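Local atomic coordinates of actibind (Aspergillus niger, PDB entry 3D3Z), a protein that cleaves RNA as a secreted fungal ribonuclease of the T2 family, with little base specificity and a probable preference for adenylic acid. Residues S77-Q82 and E86-M91; E93-Y98 and G137-Q142; Y169-I174 and P187-E192. All coordinates share one frame; numbering follows the deposited sequence.

Contact 1 (S77-Q82 and E86-M91); sequences SILEAQ and ELLSYM. With NAG (2-acetamido-2-deoxy-beta-D-glucopyranose), chain B; NAG (2-acetamido-2-deoxy-beta-D-glucopyranose), chain C.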
# COMPACT_ATOMS: atom_id res chain seq x y z
N SER A 77 -2.74 -17.88 10.02
CA SER A 77 -3.79 -18.89 10.13
C SER A 77 -5.07 -18.57 9.37
O SER A 77 -5.68 -19.48 8.80
CB SER A 77 -4.14 -19.08 11.59
OG SER A 77 -3.00 -19.59 12.25
N ILE A 78 -5.46 -17.29 9.34
CA ILE A 78 -6.66 -16.89 8.62
C ILE A 78 -6.45 -17.14 7.13
O ILE A 78 -7.29 -17.75 6.46
CB ILE A 78 -7.01 -15.44 8.89
CG1 ILE A 78 -7.55 -15.26 10.32
CG2 ILE A 78 -8.00 -14.98 7.90
CD1 ILE A 78 -7.62 -13.88 10.81
N LEU A 79 -5.27 -16.76 6.63
CA LEU A 79 -4.97 -16.96 5.21
C LEU A 79 -4.89 -18.44 4.85
O LEU A 79 -5.39 -18.85 3.80
CB LEU A 79 -3.65 -16.27 4.78
CG LEU A 79 -3.68 -14.71 4.89
CD1 LEU A 79 -2.29 -14.06 4.51
CD2 LEU A 79 -4.78 -14.01 4.11
N GLU A 80 -4.26 -19.23 5.71
CA GLU A 80 -4.18 -20.68 5.49
C GLU A 80 -5.55 -21.34 5.47
O GLU A 80 -5.84 -22.11 4.58
CB GLU A 80 -3.34 -21.32 6.55
CG GLU A 80 -1.83 -21.03 6.34
CD GLU A 80 -0.95 -21.30 7.55
OE1 GLU A 80 -1.46 -21.32 8.72
OE2 GLU A 80 0.28 -21.44 7.33
N ALA A 81 -6.39 -21.02 6.44
CA ALA A 81 -7.76 -21.52 6.50
C ALA A 81 -8.59 -21.17 5.26
O ALA A 81 -9.45 -21.94 4.86
CB ALA A 81 -8.42 -21.03 7.76
N GLN A 82 -8.27 -20.07 4.59
CA GLN A 82 -8.98 -19.65 3.40
C GLN A 82 -8.32 -20.15 2.14
O GLN A 82 -8.74 -19.78 1.05
CB GLN A 82 -9.13 -18.12 3.39
CG GLN A 82 -9.91 -17.62 4.56
CD GLN A 82 -9.96 -16.10 4.71
OE1 GLN A 82 -9.54 -15.35 3.83
NE2 GLN A 82 -10.47 -15.64 5.84
N GLU A 86 -0.88 -19.23 -2.17
CA GLU A 86 -0.01 -18.47 -3.05
C GLU A 86 0.14 -17.03 -2.56
O GLU A 86 1.22 -16.44 -2.68
CB GLU A 86 -0.49 -18.47 -4.51
CG GLU A 86 -0.41 -19.83 -5.18
CD GLU A 86 0.95 -20.20 -5.74
OE1 GLU A 86 2.01 -19.89 -5.14
OE2 GLU A 86 0.91 -20.88 -6.80
N LEU A 87 -0.94 -16.47 -2.02
CA LEU A 87 -0.90 -15.15 -1.43
C LEU A 87 0.04 -15.08 -0.24
O LEU A 87 0.85 -14.15 -0.16
CB LEU A 87 -2.30 -14.69 -0.99
CG LEU A 87 -2.47 -13.39 -0.19
CD1 LEU A 87 -2.05 -12.17 -1.06
CD2 LEU A 87 -3.88 -13.26 0.23
N LEU A 88 -0.06 -16.06 0.69
CA LEU A 88 0.82 -16.07 1.83
C LEU A 88 2.31 -16.20 1.41
O LEU A 88 3.14 -15.49 1.94
CB LEU A 88 0.41 -17.15 2.83
CG LEU A 88 1.12 -17.34 4.17
CD1 LEU A 88 1.16 -16.11 5.09
CD2 LEU A 88 0.42 -18.55 4.91
N SER A 89 2.61 -17.06 0.44
CA SER A 89 3.96 -17.23 -0.13
C SER A 89 4.48 -15.90 -0.72
O SER A 89 5.62 -15.46 -0.45
CB SER A 89 3.94 -18.27 -1.25
OG SER A 89 3.71 -19.57 -0.74
N TYR A 90 3.62 -15.27 -1.51
CA TYR A 90 3.91 -13.98 -2.06
C TYR A 90 4.13 -12.91 -0.93
O TYR A 90 5.05 -12.08 -1.04
CB TYR A 90 2.82 -13.54 -3.04
CG TYR A 90 3.10 -12.22 -3.75
CD1 TYR A 90 3.58 -12.19 -5.05
CD2 TYR A 90 2.81 -11.00 -3.13
CE1 TYR A 90 3.85 -10.99 -5.69
CE2 TYR A 90 3.10 -9.77 -3.75
CZ TYR A 90 3.61 -9.79 -5.04
OH TYR A 90 3.86 -8.63 -5.69
N MET A 91 3.31 -12.90 0.11
CA MET A 91 3.53 -11.98 1.19
C MET A 91 4.86 -12.15 1.93
O MET A 91 5.50 -11.14 2.37
CB MET A 91 2.37 -12.00 2.17
CG MET A 91 1.06 -11.46 1.57
SD MET A 91 -0.35 -11.81 2.63
CE MET A 91 0.22 -11.30 4.28
C1 NAG B . -8.30 -16.26 14.23
C2 NAG B . -9.13 -17.55 14.01
C3 NAG B . -10.61 -17.22 14.15
C4 NAG B . -10.89 -16.47 15.42
C5 NAG B . -9.99 -15.22 15.50
C6 NAG B . -10.23 -14.36 16.73
C7 NAG B . -8.15 -19.15 12.43
C8 NAG B . -8.07 -19.73 11.05
N2 NAG B . -8.94 -18.10 12.68
O3 NAG B . -11.39 -18.41 14.05
O4 NAG B . -12.25 -16.15 15.36
O5 NAG B . -8.63 -15.65 15.45
O6 NAG B . -10.10 -15.14 17.90
O7 NAG B . -7.45 -19.65 13.31
C1 NAG C . -10.52 -24.05 2.02
C2 NAG C . -11.97 -23.53 1.99
C3 NAG C . -12.87 -24.35 2.92
C4 NAG C . -12.63 -25.87 2.79
C5 NAG C . -11.13 -26.20 2.72
C6 NAG C . -10.89 -27.67 2.38
C7 NAG C . -12.12 -21.20 1.30
C8 NAG C . -12.50 -19.80 1.67
N2 NAG C . -12.03 -22.10 2.27
O3 NAG C . -14.21 -24.03 2.61
O4 NAG C . -13.18 -26.58 3.89
O5 NAG C . -10.56 -25.43 1.70
O6 NAG C . -11.27 -27.89 1.04
O7 NAG C . -11.85 -21.46 0.14
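Leu-79 reaches out from helix 75-81 and divides its two methyl groups among three residues of helix 85-94. CD1 meets the thioether of Met-91 tip to tip, 3.5 Å from SD, and also lies 4.1 Å from CD1 of Leu-88. CD2 turns to Leu-87, whose side chain runs across that of Leu-79 at about a right angle, so that the two CD2 methyls come within 4.1 Å. Met-91 suits its place because an unbranched chain can bend: with chi3 at 48° its end folds round, and both SD and CE lie against the same leucine methyl. Leu-87 and Leu-88 hold CG anti to the backbone N, Leu-88 with chi1 -177°; Leu-88 offers both methyls, CD1 to Leu-79 and CD2 to Glu-80, whereas Leu-87 contributes CD2. At the exposed margin Glu-80 crosses Leu-88 obliquely, its extended chain placing CG 3.6 Å and OE2 3.8 Å from CD2 of Leu-88.

The short helical segments run roughly antiparallel, at 145°, their axes 9.8 Å apart at closest approach, and the chain turns between them in only a few residues: an alpha-alpha hairpin held by apolar side chains. Gln-82 leaves the first helix at this turn, its amide bonded to Arg-84 and to the carbonyl of Gln-133. Ser-77, Ile-78 and Ala-81 border one attached sugar, the acetamido methyl C8 lying 3.6 Å from CB of Ala-81. On the protein side, helix 134-147 receives Leu-87 and Met-91 through Val-144 and Phe-140, while Trp-108 of helix 104-116 packs against Leu-88 and Met-91.

Contact 2 (E93-Y98 and G137-Q142); sequences EYWPDY and GDFFQQ. With D3Z (1-(5-deoxy-beta-L-xylofuranosyl)pyrimidine-2,4(1H,3H)-dione), chain E; EDO (1,2-ethanediol), chain F.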
# COMPACT_ATOMS: atom_id res chain seq x y z
N GLU A 93 7.57 -13.04 0.53
CA GLU A 93 8.56 -12.51 -0.39
C GLU A 93 8.52 -10.97 -0.54
O GLU A 93 9.55 -10.30 -0.41
CB GLU A 93 8.40 -13.20 -1.76
CG GLU A 93 9.28 -12.61 -2.84
CD GLU A 93 10.79 -12.68 -2.56
OE1 GLU A 93 11.21 -13.37 -1.64
OE2 GLU A 93 11.52 -11.99 -3.23
N TYR A 94 7.31 -10.44 -0.71
CA TYR A 94 7.07 -9.06 -1.10
C TYR A 94 6.45 -8.18 -0.02
O TYR A 94 6.44 -6.99 -0.20
CB TYR A 94 6.29 -8.97 -2.43
CG TYR A 94 7.03 -9.44 -3.67
CD1 TYR A 94 7.91 -8.61 -4.34
CD2 TYR A 94 6.76 -10.68 -4.24
CE1 TYR A 94 8.56 -9.04 -5.49
CE2 TYR A 94 7.44 -11.13 -5.35
CZ TYR A 94 8.33 -10.30 -5.98
OH TYR A 94 9.01 -10.73 -7.10
N TRP A 95 6.01 -8.77 1.09
CA TRP A 95 5.53 -8.03 2.24
C TRP A 95 6.30 -8.46 3.52
O TRP A 95 5.75 -8.60 4.62
CB TRP A 95 4.04 -8.24 2.37
CG TRP A 95 3.34 -7.22 3.16
CD1 TRP A 95 3.85 -6.39 4.11
CD2 TRP A 95 1.94 -6.93 3.08
NE1 TRP A 95 2.88 -5.58 4.62
CE2 TRP A 95 1.69 -5.90 4.03
CE3 TRP A 95 0.86 -7.45 2.32
CZ2 TRP A 95 0.40 -5.34 4.20
CZ3 TRP A 95 -0.42 -6.88 2.48
CH2 TRP A 95 -0.63 -5.89 3.45
N PRO A 96 7.63 -8.56 3.41
CA PRO A 96 8.38 -8.99 4.57
C PRO A 96 8.51 -7.92 5.68
O PRO A 96 8.45 -6.69 5.42
CB PRO A 96 9.74 -9.31 3.97
CG PRO A 96 9.94 -8.26 2.90
CD PRO A 96 8.53 -8.19 2.31
N ASP A 97 8.61 -8.40 6.92
CA ASP A 97 9.18 -7.64 7.98
C ASP A 97 10.75 -7.72 7.85
O ASP A 97 11.35 -8.81 7.78
CB ASP A 97 8.61 -8.09 9.33
CG ASP A 97 9.02 -7.21 10.46
OD1 ASP A 97 10.22 -7.14 10.76
OD2 ASP A 97 8.14 -6.58 11.05
N TYR A 98 11.38 -6.54 7.77
CA TYR A 98 12.86 -6.45 7.59
C TYR A 98 13.64 -7.30 8.59
O TYR A 98 14.71 -7.82 8.28
CB TYR A 98 13.35 -4.98 7.63
CG TYR A 98 13.21 -4.35 8.99
CD1 TYR A 98 14.13 -4.64 10.01
CD2 TYR A 98 12.16 -3.50 9.27
CE1 TYR A 98 13.98 -4.08 11.30
CE2 TYR A 98 12.01 -2.94 10.55
CZ TYR A 98 12.92 -3.23 11.55
OH TYR A 98 12.71 -2.69 12.82
N GLY A 137 -8.71 -11.74 4.47
CA GLY A 137 -7.99 -12.30 3.33
C GLY A 137 -8.13 -11.48 2.06
O GLY A 137 -7.14 -11.34 1.30
N ASP A 138 -9.34 -10.97 1.81
CA ASP A 138 -9.57 -10.15 0.63
C ASP A 138 -8.70 -8.87 0.65
O ASP A 138 -8.25 -8.40 -0.42
CB ASP A 138 -11.03 -9.75 0.50
CG ASP A 138 -11.95 -10.88 -0.01
OD1 ASP A 138 -11.48 -11.97 -0.43
OD2 ASP A 138 -13.15 -10.59 0.00
N PHE A 139 -8.55 -8.29 1.84
CA PHE A 139 -7.73 -7.09 2.06
C PHE A 139 -6.27 -7.38 1.65
O PHE A 139 -5.73 -6.71 0.76
CB PHE A 139 -7.86 -6.59 3.50
CG PHE A 139 -6.72 -5.64 3.92
CD1 PHE A 139 -6.82 -4.27 3.69
CD2 PHE A 139 -5.58 -6.12 4.49
CE1 PHE A 139 -5.79 -3.42 4.05
CE2 PHE A 139 -4.54 -5.26 4.89
CZ PHE A 139 -4.67 -3.91 4.66
N PHE A 140 -5.69 -8.44 2.17
CA PHE A 140 -4.31 -8.82 1.83
C PHE A 140 -4.15 -9.06 0.36
O PHE A 140 -3.28 -8.46 -0.24
CB PHE A 140 -3.86 -9.98 2.68
CG PHE A 140 -3.54 -9.55 4.07
CD1 PHE A 140 -2.33 -8.90 4.34
CD2 PHE A 140 -4.44 -9.69 5.11
CE1 PHE A 140 -2.02 -8.41 5.56
CE2 PHE A 140 -4.13 -9.21 6.36
CZ PHE A 140 -2.89 -8.57 6.59
N GLN A 141 -5.10 -9.79 -0.23
CA GLN A 141 -5.16 -9.93 -1.70
C GLN A 141 -5.23 -8.59 -2.46
O GLN A 141 -4.48 -8.41 -3.41
CB GLN A 141 -6.31 -10.87 -2.15
CG GLN A 141 -6.17 -11.24 -3.65
CD GLN A 141 -4.92 -12.02 -3.99
OE1 GLN A 141 -4.74 -13.15 -3.53
NE2 GLN A 141 -4.11 -11.48 -4.89
N GLN A 142 -6.07 -7.67 -2.02
CA GLN A 142 -6.26 -6.35 -2.68
C GLN A 142 -4.95 -5.53 -2.63
O GLN A 142 -4.53 -4.97 -3.61
CB GLN A 142 -7.38 -5.61 -1.96
CG GLN A 142 -7.77 -4.27 -2.58
CD GLN A 142 -8.21 -4.35 -4.01
OE1 GLN A 142 -8.99 -5.21 -4.37
NE2 GLN A 142 -7.72 -3.44 -4.82
N1 D3Z E . 8.45 -2.11 9.89
C2 D3Z E . 8.29 -3.51 9.97
N3 D3Z E . 8.65 -4.27 8.95
C4 D3Z E . 9.15 -3.75 7.82
C5 D3Z E . 9.31 -2.40 7.74
C6 D3Z E . 8.95 -1.57 8.80
O2 D3Z E . 7.83 -4.06 11.00
O4 D3Z E . 9.50 -4.46 6.85
C1' D3Z E . 8.06 -1.26 10.99
C2' D3Z E . 7.01 -2.03 11.75
O2' D3Z E . 7.51 -2.42 13.04
C3' D3Z E . 5.78 -1.13 11.78
C4' D3Z E . 6.16 0.15 11.07
O3' D3Z E . 4.70 -1.74 11.10
O4' D3Z E . 7.46 -0.05 10.49
C5' D3Z E . 5.10 0.49 10.03
C1 EDO F . 13.45 -12.38 2.42
O1 EDO F . 14.02 -11.09 2.76
C2 EDO F . 11.98 -12.18 2.09
O2 EDO F . 11.76 -11.09 1.17
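Trp-95 pushes the six-membered part of its indole against Phe-140, the two side chains crossing at about a right angle. CZ3 of the tryptophan comes to 3.3 Å from CD1 of Phe-140, and the ring planes meet at 47°, an oblique pairing with centroids 5.1 Å apart. Phe-139 touches the indole at its edge, its CE2 4.2 Å from CH2 of Trp-95, and in turn lays CD2 over the centre of one face of the Phe-140 ring. Wide, flat rings suit this buried place, since they span loop and helix across 9.9 Å between the CA atoms of Trp-95 and Phe-140, the nearest pair.

Farther out, Trp-108 and Phe-107 meet Trp-95 edge-to-face, and Trp-108 NE1 also bonds to the carbonyl oxygen of Trp-95. Beyond the tryptophan the chain enters the ligand pocket: Tyr-98 N donates to O4 of the bound uracil nucleoside analogue at 3.0 Å, and OD2 of Asp-97 lies 2.5 Å from its O2. Asp-97 is itself positioned by Asp-104 at its backbone N and by Glu-99 N at OD1. The arrangement belongs to the RNase T2 fold, with an aromatic core behind a base-binding loop and beside the predicted catalytic Glu-111.

Contact 3 (Y169-I174 and P187-E192); sequences YKLSDI and PYVGCE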
# COMPACT_ATOMS: atom_id res chain seq x y z
N TYR A 169 20.97 11.32 -6.33
CA TYR A 169 19.84 11.61 -7.19
C TYR A 169 19.08 12.82 -6.72
O TYR A 169 19.15 13.22 -5.55
CB TYR A 169 18.91 10.38 -7.32
CG TYR A 169 19.54 9.17 -7.96
CD1 TYR A 169 19.71 9.09 -9.33
CD2 TYR A 169 19.97 8.08 -7.17
CE1 TYR A 169 20.31 7.99 -9.90
CE2 TYR A 169 20.57 6.97 -7.75
CZ TYR A 169 20.73 6.93 -9.11
OH TYR A 169 21.29 5.83 -9.71
N LYS A 170 18.35 13.39 -7.68
CA LYS A 170 17.51 14.57 -7.45
C LYS A 170 16.05 14.17 -7.16
O LYS A 170 15.50 13.34 -7.83
CB LYS A 170 17.60 15.54 -8.65
CG LYS A 170 18.97 16.31 -8.70
CD LYS A 170 19.49 16.56 -10.13
CE LYS A 170 21.05 16.43 -10.28
NZ LYS A 170 21.50 16.54 -11.76
N LEU A 171 15.43 14.83 -6.20
CA LEU A 171 14.07 14.52 -5.83
C LEU A 171 13.11 14.59 -6.99
O LEU A 171 12.22 13.73 -7.12
CB LEU A 171 13.59 15.42 -4.71
CG LEU A 171 12.22 15.16 -4.12
CD1 LEU A 171 12.03 13.67 -3.66
CD2 LEU A 171 11.97 16.12 -2.98
N SER A 172 13.24 15.64 -7.80
CA SER A 172 12.31 15.89 -8.87
C SER A 172 12.40 14.79 -9.91
O SER A 172 11.40 14.48 -10.54
CB SER A 172 12.56 17.29 -9.51
OG SER A 172 13.58 17.19 -10.49
N ASP A 173 13.59 14.22 -10.13
CA ASP A 173 13.76 13.13 -11.07
C ASP A 173 13.05 11.84 -10.57
O ASP A 173 12.41 11.13 -11.37
CB ASP A 173 15.25 12.84 -11.31
CG ASP A 173 15.93 13.89 -12.27
OD1 ASP A 173 15.19 14.68 -12.88
OD2 ASP A 173 17.16 13.88 -12.40
N ILE A 174 13.20 11.57 -9.27
CA ILE A 174 12.56 10.43 -8.57
C ILE A 174 11.04 10.58 -8.70
O ILE A 174 10.35 9.65 -9.13
CB ILE A 174 12.98 10.37 -7.06
CG1 ILE A 174 14.46 10.00 -6.92
CG2 ILE A 174 12.07 9.38 -6.24
CD1 ILE A 174 15.05 10.35 -5.58
N PRO A 187 4.16 9.97 -6.13
CA PRO A 187 3.89 9.52 -4.74
C PRO A 187 4.47 10.52 -3.74
O PRO A 187 5.29 11.34 -4.12
CB PRO A 187 4.62 8.18 -4.67
CG PRO A 187 5.76 8.34 -5.65
CD PRO A 187 5.21 9.17 -6.78
N TYR A 188 4.07 10.47 -2.47
CA TYR A 188 4.98 10.85 -1.40
C TYR A 188 6.31 10.06 -1.52
O TYR A 188 6.32 8.84 -1.65
CB TYR A 188 4.35 10.65 -0.04
CG TYR A 188 5.33 10.82 1.09
CD1 TYR A 188 5.64 12.09 1.60
CD2 TYR A 188 5.96 9.70 1.65
CE1 TYR A 188 6.57 12.23 2.66
CE2 TYR A 188 6.87 9.84 2.69
CZ TYR A 188 7.18 11.10 3.18
OH TYR A 188 8.08 11.17 4.23
N VAL A 189 7.43 10.79 -1.48
CA VAL A 189 8.78 10.22 -1.44
C VAL A 189 9.42 10.44 -0.05
O VAL A 189 9.65 11.58 0.35
CB VAL A 189 9.66 10.80 -2.57
CG1 VAL A 189 11.05 10.10 -2.61
CG2 VAL A 189 8.94 10.64 -3.89
N GLY A 190 9.72 9.34 0.64
CA GLY A 190 10.24 9.37 2.00
C GLY A 190 11.69 8.93 2.04
O GLY A 190 12.06 7.95 1.40
N CYS A 191 12.53 9.72 2.73
CA CYS A 191 13.97 9.43 2.88
C CYS A 191 14.30 9.19 4.32
O CYS A 191 13.63 9.69 5.22
CB CYS A 191 14.82 10.61 2.36
SG CYS A 191 14.89 10.74 0.61
N GLU A 192 15.33 8.39 4.54
CA GLU A 192 15.84 8.15 5.87
C GLU A 192 17.34 8.29 5.81
O GLU A 192 17.99 7.62 5.01
CB GLU A 192 15.52 6.73 6.33
CG GLU A 192 15.77 6.49 7.82
CD GLU A 192 14.81 7.25 8.70
OE1 GLU A 192 13.70 7.52 8.21
OE2 GLU A 192 15.13 7.58 9.87
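Val-189 meets both Leu-171 and Ile-174 chiefly through its CG1 methyl, and these apolar touches make up the contact between helix 171-179 and strand 188-192. CD1 of Leu-171 lies 3.8 Å from CG1 of Val-189 and 3.9 Å from its CB, the two side chains sliding past each other in opposite directions. Ile-174, one helical turn on, approaches at a slant: its CG2 branch is 3.8 Å from CG1 of Val-189 and 4.1 Å from CG2. Placing CG1 anti to the backbone N, chi1 -175°, extends that valine methyl to where both helix residues can reach it. Beta-branched valine fits an extended strand while offering two methyls to the helix; leucine is long enough for CD1 to reach the valine although its CB does not point at the strand.

Strand 188-192 pairs antiparallel with strand 195-206 in the central sheet of the RNase T2 fold, and helix 171-179 packs on strand 188-192, the contact's centre lying about 17 Å from that of the chain. Leu-196 of the neighbouring strand touches both Ile-174 and Val-189, carrying the apolar layer onward.

Polar bonds work within each element or to other parts of the chain. Lys-170 occupies the N-cap position, and its carbonyl oxygen accepts from Ile-174 N at 3.2 Å as the first turn begins. The backbone of Gly-190 bonds to Ser-197 and Gln-198, while Val-189 O accepts from the hydroxyl of Ser-223.

The covalent tie is the disulfide from Cys-191 to Cys-225, which fastens the strand to the later loop; Leu-171 joins that same region through its backbone bond to Asp-227.

From the N terminus, contact 1 comes first and closes the tight turn between helices 75-81 and 85-94. Contact 2 opens just after it, near the end of helix 85-94, and closes a loop of 38 residues by bringing helix 134-147 back to the base-binding segment. Contact 3 follows with a shorter excursion, joining helix 171-179 to strand 188-192. The three lie in series, neither nested nor crossed. Contacts 1 and 2 touch, CD2 of Leu-87 lying 3.7 Å from N of Gln-141, and share helix 85-94. Contact 3 lies on the opposite side of the chain's centre from the other two, its own centre 24 Å from that of contact 2, where another helix meets the sheet.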